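Local structure of 1-acyl-sn-glycerol-3-phosphate acyltransferase (Thermotoga maritima, 5KYM) at residues A[60-64]-A[202-207]. The protein transfers an acyl chain to 1-acyl-sn-glycerol-3-phosphate (lysophosphatidic acid), making phosphatidic acid, as an integral membrane enzyme of the HX4D acyltransferase family. Residues are numbered along the deposited sequence; the frame is centred on the assembly and turned at random.
Sequences LFSDV and FTPGKV
Leu60 CD2 sits over one face of the Phe202 ring, 3.7 Å from the ring centroid and shifted toward the rim, a CH-pi contact. The methyl is closest to the CD1 side of the ring, while the second branch, CD1 of Leu60, reaches the same side near Phe202 CD1 and CE1; the two side chains cross at about a right angle. CG of Phe202 lies anti to its own carbonyl carbon (chi1 -67°), which brings the ring up against the leucine. Phe13 and Tyr14 of helix 2-34 also meet this ring, their planes inclined to it, and Met88 touches both Phe202 and Leu60. Were the Phe202 ring cut back to the methyl of an alanine, the two Leu60 methyls would probably lose the surface they rest on, and a gap is likely to open beside Phe13 and Tyr14.

Helix 38-59 is closed by a Schellman motif, with Phe61 at positive phi, and the chain then runs toward edge strand 64-67 of the mixed sheet in the acyltransferase domain. Strand 207-211 is its parallel neighbour. Pro204 CB packs 3.5 Å from Leu60 O. Just ahead of the sheet, Gly205 N donates to Ser62 OG over 3.3 Å, so a side chain takes the amide. The pairing then becomes backbone to backbone: Val207 N gives a 3.0 Å hydrogen bond to Asp63 O. Beyond it, Val64 CA makes a C-H...O contact of 3.3 Å with Val207 O. Val64 and Val207 project from the same face of the sheet, where Leu92 of helix 89-96 touches both.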
ATOM      1  N   LEU A  60       5.730 -15.471  -4.408  1.00 46.85           N
ATOM      2  CA  LEU A  60       4.796 -16.257  -3.571  1.00 47.74           C
ATOM      3  C   LEU A  60       3.852 -17.175  -4.364  1.00 45.87           C
ATOM      4  O   LEU A  60       3.004 -17.869  -3.770  1.00 43.15           O
ATOM      5  CB  LEU A  60       3.994 -15.321  -2.637  1.00 48.96           C
ATOM      6  CG  LEU A  60       4.908 -14.531  -1.696  1.00 49.25           C
ATOM      7  CD1 LEU A  60       4.198 -13.400  -1.018  1.00 52.23           C
ATOM      8  CD2 LEU A  60       5.497 -15.428  -0.644  1.00 49.74           C
ATOM      9  N   PHE A  61       4.016 -17.237  -5.679  1.00 45.97           N
ATOM     10  CA  PHE A  61       3.105 -18.055  -6.511  1.00 49.74           C
ATOM     11  C   PHE A  61       1.640 -17.751  -6.158  1.00 49.85           C
ATOM     12  O   PHE A  61       0.834 -18.668  -5.972  1.00 52.75           O
ATOM     13  CB  PHE A  61       3.417 -19.570  -6.355  1.00 51.55           C
ATOM     14  CG  PHE A  61       4.879 -19.894  -6.582  1.00 51.40           C
ATOM     15  CD1 PHE A  61       5.370 -20.053  -7.852  1.00 51.89           C
ATOM     16  CD2 PHE A  61       5.776 -19.953  -5.518  1.00 54.18           C
ATOM     17  CE1 PHE A  61       6.704 -20.246  -8.081  1.00 52.66           C
ATOM     18  CE2 PHE A  61       7.117 -20.155  -5.713  1.00 52.93           C
ATOM     19  CZ  PHE A  61       7.582 -20.282  -7.000  1.00 55.68           C
ATOM     20  N   SER A  62       1.328 -16.448  -6.053  1.00 46.71           N
ATOM     21  CA  SER A  62       0.027 -15.943  -5.652  1.00 44.19           C
ATOM     22  C   SER A  62      -0.494 -15.007  -6.710  1.00 43.92           C
ATOM     23  O   SER A  62       0.235 -14.062  -7.042  1.00 44.76           O
ATOM     24  CB  SER A  62       0.176 -15.218  -4.320  1.00 42.33           C
ATOM     25  OG  SER A  62       0.393 -16.142  -3.244  1.00 39.35           O
ATOM     26  N   ASP A  63      -1.703 -15.251  -7.278  1.00 43.82           N
ATOM     27  CA  ASP A  63      -2.134 -14.457  -8.469  1.00 43.26           C
ATOM     28  C   ASP A  63      -2.909 -13.244  -8.075  1.00 40.94           C
ATOM     29  O   ASP A  63      -3.922 -13.364  -7.372  1.00 43.87           O
ATOM     30  CB  ASP A  63      -2.939 -15.259  -9.467  1.00 47.87           C
ATOM     31  CG  ASP A  63      -2.118 -16.317 -10.169  1.00 54.58           C
ATOM     32  OD1 ASP A  63      -1.569 -17.152  -9.429  1.00 69.26           O
ATOM     33  OD2 ASP A  63      -1.985 -16.344 -11.412  1.00 57.19           O
ATOM     34  N   VAL A  64      -2.483 -12.066  -8.511  1.00 37.97           N
ATOM     35  CA  VAL A  64      -3.191 -10.851  -8.162  1.00 37.00           C
ATOM     36  C   VAL A  64      -4.287 -10.608  -9.205  1.00 37.27           C
ATOM     37  O   VAL A  64      -4.134 -10.973 -10.335  1.00 38.23           O
ATOM     38  CB  VAL A  64      -2.192  -9.683  -8.053  1.00 35.63           C
ATOM     39  CG1 VAL A  64      -2.898  -8.364  -7.748  1.00 35.97           C
ATOM     40  CG2 VAL A  64      -1.217  -9.962  -6.958  1.00 35.11           C
ATOM     41  N   PHE A 202       4.610 -17.682   4.916  1.00 50.24           N
ATOM     42  CA  PHE A 202       3.667 -17.469   3.829  1.00 50.42           C
ATOM     43  C   PHE A 202       2.916 -18.743   3.501  1.00 52.30           C
ATOM     44  O   PHE A 202       3.358 -19.816   3.861  1.00 55.30           O
ATOM     45  CB  PHE A 202       4.446 -17.018   2.616  1.00 49.48           C
ATOM     46  CG  PHE A 202       5.070 -15.658   2.775  1.00 49.56           C
ATOM     47  CD1 PHE A 202       4.356 -14.510   2.469  1.00 48.22           C
ATOM     48  CD2 PHE A 202       6.371 -15.524   3.249  1.00 48.91           C
ATOM     49  CE1 PHE A 202       4.936 -13.273   2.610  1.00 47.23           C
ATOM     50  CE2 PHE A 202       6.929 -14.265   3.434  1.00 47.43           C
ATOM     51  CZ  PHE A 202       6.225 -13.154   3.088  1.00 46.96           C
ATOM     52  N   THR A 203       1.759 -18.615   2.857  1.00 53.32           N
ATOM     53  CA  THR A 203       1.051 -19.725   2.209  1.00 54.50           C
ATOM     54  C   THR A 203       0.455 -19.171   0.942  1.00 55.85           C
ATOM     55  O   THR A 203      -0.253 -18.183   1.018  1.00 58.74           O
ATOM     56  CB  THR A 203      -0.154 -20.259   3.036  1.00 57.25           C
ATOM     57  OG1 THR A 203      -1.137 -19.262   3.154  1.00 56.83           O
ATOM     58  CG2 THR A 203       0.197 -20.616   4.485  1.00 60.80           C
ATOM     59  N   PRO A 204       0.693 -19.778  -0.232  1.00 54.21           N
ATOM     60  CA  PRO A 204       0.116 -19.177  -1.453  1.00 52.11           C
ATOM     61  C   PRO A 204      -1.407 -19.113  -1.476  1.00 49.93           C
ATOM     62  O   PRO A 204      -2.062 -19.817  -0.711  1.00 48.88           O
ATOM     63  CB  PRO A 204       0.589 -20.108  -2.554  1.00 55.37           C
ATOM     64  CG  PRO A 204       1.826 -20.676  -2.019  1.00 56.83           C
ATOM     65  CD  PRO A 204       1.549 -20.916  -0.540  1.00 54.75           C
ATOM     66  N   GLY A 205      -1.935 -18.293  -2.392  1.00 47.73           N
ATOM     67  CA  GLY A 205      -3.390 -18.068  -2.584  1.00 46.33           C
ATOM     68  C   GLY A 205      -3.669 -16.934  -3.526  1.00 45.73           C
ATOM     69  O   GLY A 205      -2.772 -16.234  -3.913  1.00 47.70           O
ATOM     70  N   LYS A 206      -4.910 -16.688  -3.883  1.00 46.76           N
ATOM     71  CA  LYS A 206      -5.209 -15.592  -4.807  1.00 46.81           C
ATOM     72  C   LYS A 206      -5.387 -14.299  -4.022  1.00 46.26           C
ATOM     73  O   LYS A 206      -5.970 -14.301  -2.948  1.00 48.61           O
ATOM     74  CB  LYS A 206      -6.481 -15.884  -5.544  1.00 51.06           C
ATOM     75  CG  LYS A 206      -6.499 -17.262  -6.185  1.00 56.64           C
ATOM     76  CD  LYS A 206      -7.728 -17.498  -7.027  1.00 60.53           C
ATOM     77  CE  LYS A 206      -8.833 -18.142  -6.226  1.00 64.27           C
ATOM     78  NZ  LYS A 206     -10.044 -17.961  -7.063  1.00 71.21           N
ATOM     79  N   VAL A 207      -4.879 -13.193  -4.532  1.00 43.61           N
ATOM     80  CA  VAL A 207      -5.191 -11.881  -3.965  1.00 42.63           C
ATOM     81  C   VAL A 207      -6.095 -11.138  -4.955  1.00 42.47           C
ATOM     82  O   VAL A 207      -5.847 -11.192  -6.179  1.00 43.96           O
ATOM     83  CB  VAL A 207      -3.907 -11.088  -3.724  1.00 41.83           C
ATOM     84  CG1 VAL A 207      -4.192  -9.694  -3.184  1.00 41.90           C
ATOM     85  CG2 VAL A 207      -3.017 -11.858  -2.771  1.00 42.22           C
TER